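Local structure of secreted effector protein SifA (Salmonella typhimurium, 3CXB) at residues Pro142-Arg150 and Pro161-Ala169. The protein acts inside the host cell as a secreted virulence effector that binds host PLEKHM2 and is required for endosomal tubulation and Salmonella-induced filament formation. Numbering follows the deposited sequence.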
ATOM      1  N   PRO A 142     -12.558 -18.471   5.571  1.00106.71           N
ATOM      2  CA  PRO A 142     -13.829 -18.153   6.223  1.00112.82           C
ATOM      3  C   PRO A 142     -13.762 -18.087   7.746  1.00118.13           C
ATOM      4  O   PRO A 142     -14.082 -17.059   8.341  1.00116.72           O
ATOM      5  CB  PRO A 142     -14.746 -19.269   5.736  1.00112.52           C
ATOM      6  CG  PRO A 142     -13.804 -20.430   5.607  1.00111.98           C
ATOM      7  CD  PRO A 142     -12.632 -19.783   4.905  1.00111.14           C
ATOM      8  N   GLN A 143     -13.351 -19.182   8.372  1.00122.17           N
ATOM      9  CA  GLN A 143     -13.265 -19.236   9.824  1.00128.06           C
ATOM     10  C   GLN A 143     -12.003 -18.584  10.363  1.00125.20           C
ATOM     11  O   GLN A 143     -11.424 -19.055  11.341  1.00130.63           O
ATOM     12  CB  GLN A 143     -13.333 -20.688  10.297  1.00138.99           C
ATOM     13  CG  GLN A 143     -14.743 -21.252  10.389  1.00151.96           C
ATOM     14  CD  GLN A 143     -15.236 -21.352  11.824  1.00158.46           C
ATOM     15  OE1 GLN A 143     -15.217 -20.374  12.570  1.00163.77           O
ATOM     16  NE2 GLN A 143     -15.681 -22.543  12.214  1.00163.95           N
ATOM     17  N   MET A 144     -11.579 -17.495   9.732  1.00117.87           N
ATOM     18  CA  MET A 144     -10.377 -16.811  10.181  1.00110.52           C
ATOM     19  C   MET A 144     -10.329 -15.360   9.726  1.00 99.82           C
ATOM     20  O   MET A 144     -10.583 -15.059   8.559  1.00 98.88           O
ATOM     21  CB  MET A 144      -9.138 -17.548   9.669  1.00120.25           C
ATOM     22  CG  MET A 144      -7.829 -16.949  10.131  1.00128.33           C
ATOM     23  SD  MET A 144      -7.648 -17.026  11.921  1.00138.26           S
ATOM     24  CE  MET A 144      -6.652 -18.524  12.100  1.00148.78           C
ATOM     25  N   THR A 145     -10.012 -14.464  10.655  1.00 86.40           N
ATOM     26  CA  THR A 145      -9.912 -13.045  10.339  1.00 74.27           C
ATOM     27  C   THR A 145      -8.527 -12.570  10.725  1.00 68.79           C
ATOM     28  O   THR A 145      -7.928 -13.090  11.667  1.00 67.30           O
ATOM     29  CB  THR A 145     -10.933 -12.205  11.113  1.00 70.94           C
ATOM     30  OG1 THR A 145     -12.246 -12.705  10.861  1.00 68.28           O
ATOM     31  CG2 THR A 145     -10.873 -10.753  10.671  1.00 66.93           C
ATOM     32  N   ALA A 146      -8.026 -11.580   9.996  1.00 63.28           N
ATOM     33  CA  ALA A 146      -6.704 -11.033  10.259  1.00 59.14           C
ATOM     34  C   ALA A 146      -6.593  -9.654   9.637  1.00 57.61           C
ATOM     35  O   ALA A 146      -6.834  -9.487   8.447  1.00 55.91           O
ATOM     36  CB  ALA A 146      -5.646 -11.943   9.674  1.00 57.30           C
ATOM     37  N   MET A 147      -6.226  -8.667  10.443  1.00 58.32           N
ATOM     38  CA  MET A 147      -6.081  -7.311   9.934  1.00 59.90           C
ATOM     39  C   MET A 147      -4.657  -6.848  10.182  1.00 57.46           C
ATOM     40  O   MET A 147      -3.869  -7.538  10.827  1.00 57.04           O
ATOM     41  CB  MET A 147      -7.034  -6.360  10.647  1.00 65.90           C
ATOM     42  CG  MET A 147      -6.661  -6.177  12.095  1.00 74.92           C
ATOM     43  SD  MET A 147      -7.160  -4.599  12.768  1.00 83.22           S
ATOM     44  CE  MET A 147      -8.661  -5.146  13.707  1.00 89.14           C
ATOM     45  N   ILE A 148      -4.339  -5.666   9.678  1.00 53.78           N
ATOM     46  CA  ILE A 148      -3.013  -5.110   9.843  1.00 50.93           C
ATOM     47  C   ILE A 148      -3.139  -3.678  10.287  1.00 51.09           C
ATOM     48  O   ILE A 148      -3.665  -2.849   9.547  1.00 49.86           O
ATOM     49  CB  ILE A 148      -2.214  -5.105   8.521  1.00 51.01           C
ATOM     50  CG1 ILE A 148      -1.982  -6.526   8.027  1.00 50.83           C
ATOM     51  CG2 ILE A 148      -0.866  -4.435   8.729  1.00 49.79           C
ATOM     52  CD1 ILE A 148      -1.244  -6.565   6.703  1.00 52.49           C
ATOM     53  N   LYS A 149      -2.669  -3.396  11.498  1.00 51.00           N
ATOM     54  CA  LYS A 149      -2.681  -2.040  12.020  1.00 51.56           C
ATOM     55  C   LYS A 149      -1.403  -1.379  11.523  1.00 50.21           C
ATOM     56  O   LYS A 149      -0.504  -2.055  11.016  1.00 48.55           O
ATOM     57  CB  LYS A 149      -2.746  -2.050  13.545  1.00 55.23           C
ATOM     58  CG  LYS A 149      -4.091  -2.538  14.056  1.00 59.29           C
ATOM     59  CD  LYS A 149      -4.162  -2.601  15.574  1.00 64.59           C
ATOM     60  CE  LYS A 149      -5.474  -3.247  16.040  1.00 69.20           C
ATOM     61  NZ  LYS A 149      -5.551  -3.435  17.520  1.00 71.94           N
ATOM     62  N   ARG A 150      -1.320  -0.060  11.636  1.00 51.11           N
ATOM     63  CA  ARG A 150      -0.126   0.608  11.146  1.00 51.95           C
ATOM     64  C   ARG A 150       0.117   1.987  11.740  1.00 51.17           C
ATOM     65  O   ARG A 150      -0.815   2.663  12.151  1.00 47.67           O
ATOM     66  CB  ARG A 150      -0.205   0.706   9.626  1.00 55.74           C
ATOM     67  CG  ARG A 150      -1.350   1.586   9.130  1.00 60.31           C
ATOM     68  CD  ARG A 150      -1.668   1.341   7.654  1.00 62.98           C
ATOM     69  NE  ARG A 150      -2.752   0.378   7.461  1.00 67.72           N
ATOM     70  CZ  ARG A 150      -2.717  -0.613   6.575  1.00 72.05           C
ATOM     71  NH1 ARG A 150      -3.749  -1.440   6.457  1.00 72.45           N
ATOM     72  NH2 ARG A 150      -1.641  -0.786   5.815  1.00 75.02           N
ATOM     73  N   PRO A 161       2.856  -1.221   7.946  1.00 46.93           N
ATOM     74  CA  PRO A 161       2.358  -2.290   8.813  1.00 49.07           C
ATOM     75  C   PRO A 161       3.077  -2.354  10.169  1.00 50.82           C
ATOM     76  O   PRO A 161       4.169  -2.902  10.258  1.00 49.65           O
ATOM     77  CB  PRO A 161       2.606  -3.544   7.971  1.00 46.53           C
ATOM     78  CG  PRO A 161       2.472  -3.043   6.597  1.00 46.99           C
ATOM     79  CD  PRO A 161       3.227  -1.764   6.632  1.00 46.58           C
ATOM     80  N   SER A 162       2.486  -1.806  11.227  1.00 50.64           N
ATOM     81  CA  SER A 162       3.160  -1.863  12.526  1.00 52.00           C
ATOM     82  C   SER A 162       2.911  -3.172  13.271  1.00 54.26           C
ATOM     83  O   SER A 162       3.860  -3.794  13.739  1.00 55.57           O
ATOM     84  CB  SER A 162       2.761  -0.680  13.411  1.00 50.15           C
ATOM     85  OG  SER A 162       1.430  -0.787  13.842  1.00 50.64           O
ATOM     86  N   THR A 163       1.653  -3.600  13.383  1.00 54.33           N
ATOM     87  CA  THR A 163       1.351  -4.855  14.075  1.00 56.43           C
ATOM     88  C   THR A 163       0.291  -5.683  13.344  1.00 57.20           C
ATOM     89  O   THR A 163      -0.648  -5.143  12.750  1.00 57.37           O
ATOM     90  CB  THR A 163       0.844  -4.611  15.508  1.00 59.02           C
ATOM     91  OG1 THR A 163      -0.482  -4.090  15.447  1.00 60.58           O
ATOM     92  CG2 THR A 163       1.731  -3.600  16.246  1.00 61.86           C
ATOM     93  N   LEU A 164       0.442  -7.000  13.400  1.00 55.98           N
ATOM     94  CA  LEU A 164      -0.487  -7.922  12.755  1.00 52.90           C
ATOM     95  C   LEU A 164      -1.535  -8.436  13.742  1.00 52.76           C
ATOM     96  O   LEU A 164      -1.193  -8.981  14.785  1.00 53.50           O
ATOM     97  CB  LEU A 164       0.290  -9.103  12.169  1.00 52.28           C
ATOM     98  CG  LEU A 164      -0.440 -10.265  11.486  1.00 51.81           C
ATOM     99  CD1 LEU A 164      -1.300 -10.978  12.486  1.00 52.13           C
ATOM    100  CD2 LEU A 164      -1.300  -9.765  10.333  1.00 52.70           C
ATOM    101  N   CYS A 165      -2.810  -8.274  13.410  1.00 54.26           N
ATOM    102  CA  CYS A 165      -3.866  -8.750  14.294  1.00 58.15           C
ATOM    103  C   CYS A 165      -4.600  -9.968  13.732  1.00 62.53           C
ATOM    104  O   CYS A 165      -5.191  -9.908  12.659  1.00 61.25           O
ATOM    105  CB  CYS A 165      -4.872  -7.637  14.573  1.00 57.75           C
ATOM    106  SG  CYS A 165      -4.236  -6.247  15.552  1.00 58.97           S
ATOM    107  N   LEU A 166      -4.546 -11.070  14.472  1.00 68.02           N
ATOM    108  CA  LEU A 166      -5.198 -12.310  14.077  1.00 76.08           C
ATOM    109  C   LEU A 166      -6.359 -12.619  15.009  1.00 80.56           C
ATOM    110  O   LEU A 166      -6.355 -12.232  16.178  1.00 78.01           O
ATOM    111  CB  LEU A 166      -4.217 -13.474  14.142  1.00 77.66           C
ATOM    112  CG  LEU A 166      -3.047 -13.530  13.167  1.00 77.96           C
ATOM    113  CD1 LEU A 166      -2.137 -14.692  13.561  1.00 80.32           C
ATOM    114  CD2 LEU A 166      -3.563 -13.690  11.746  1.00 78.21           C
ATOM    115  N   ASN A 167      -7.346 -13.335  14.484  1.00 85.16           N
ATOM    116  CA  ASN A 167      -8.509 -13.712  15.267  1.00 92.96           C
ATOM    117  C   ASN A 167      -8.959 -15.122  14.876  1.00 97.82           C
ATOM    118  O   ASN A 167      -9.865 -15.297  14.063  1.00 96.94           O
ATOM    119  CB  ASN A 167      -9.640 -12.713  15.036  1.00 91.45           C
ATOM    120  CG  ASN A 167     -10.714 -12.800  16.099  1.00 94.32           C
ATOM    121  OD1 ASN A 167     -11.271 -13.872  16.353  1.00 94.58           O
ATOM    122  ND2 ASN A 167     -11.011 -11.672  16.730  1.00 94.00           N
ATOM    123  N   PRO A 168      -8.317 -16.152  15.449  1.00 98.93           N
ATOM    124  CA  PRO A 168      -8.669 -17.540  15.143  1.00107.20           C
ATOM    125  C   PRO A 168     -10.037 -17.911  15.696  1.00109.35           C
ATOM    126  O   PRO A 168     -10.656 -17.128  16.418  1.00109.70           O
ATOM    127  CB  PRO A 168      -7.543 -18.328  15.805  1.00102.95           C
ATOM    128  CG  PRO A 168      -7.237 -17.502  17.010  1.00102.15           C
ATOM    129  CD  PRO A 168      -7.230 -16.096  16.444  1.00101.31           C
ATOM    130  N   ALA A 169     -10.501 -19.107  15.350  1.00112.19           N
ATOM    131  CA  ALA A 169     -11.793 -19.595  15.817  1.00113.21           C
ATOM    132  C   ALA A 169     -11.572 -20.642  16.901  1.00112.63           C
ATOM    133  O   ALA A 169     -11.677 -21.844  16.649  1.00112.64           O
ATOM    134  CB  ALA A 169     -12.575 -20.197  14.651  1.00115.96           C
TER
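Met147 and Cys165 form a hydrogen-bonded pair toward the open end of an antiparallel beta hairpin made by strands 145-153 and 158-167. The hairpin supplies the first two strands of a three-stranded sheet; strand 158-167 is central, and strand 174-177 borders its other edge. Met147 N donates to Cys165 O at 2.7 Å, and Cys165 N returns a bond to Met147 O. Asn167 N bonds to Thr145 O, and Lys149 N bonds to Thr163 O. The regular pairing is broken by a classic beta bulge: Ser162 and Thr163 both face Lys149, whose carbonyl O accepts the N-H of Ser162 at 3.0 Å. Asp93 binds the hydroxyls of both bulge residues. On one face, Ala146 CB meets Leu166 CD2 at 3.4 Å. Farther along, Ile148 has CG2 anti to the backbone N, and this branch lies beside Pro161 CB at 3.7 Å, while CG1 approaches Leu164 CD2. Helix 283-303 covers this apolar face through Ile290 and Ile294. On the face of Met147 and Cys165, the extended Lys149 chain runs over Cys165, with CD and CE passing alongside SG. Near the open end of the hairpin, the Met144 side chain leaves anti to the backbone N (chi1 -177°) and then folds back, laying SD and CE against Pro168, with CE 3.8 Å from Pro168 CB.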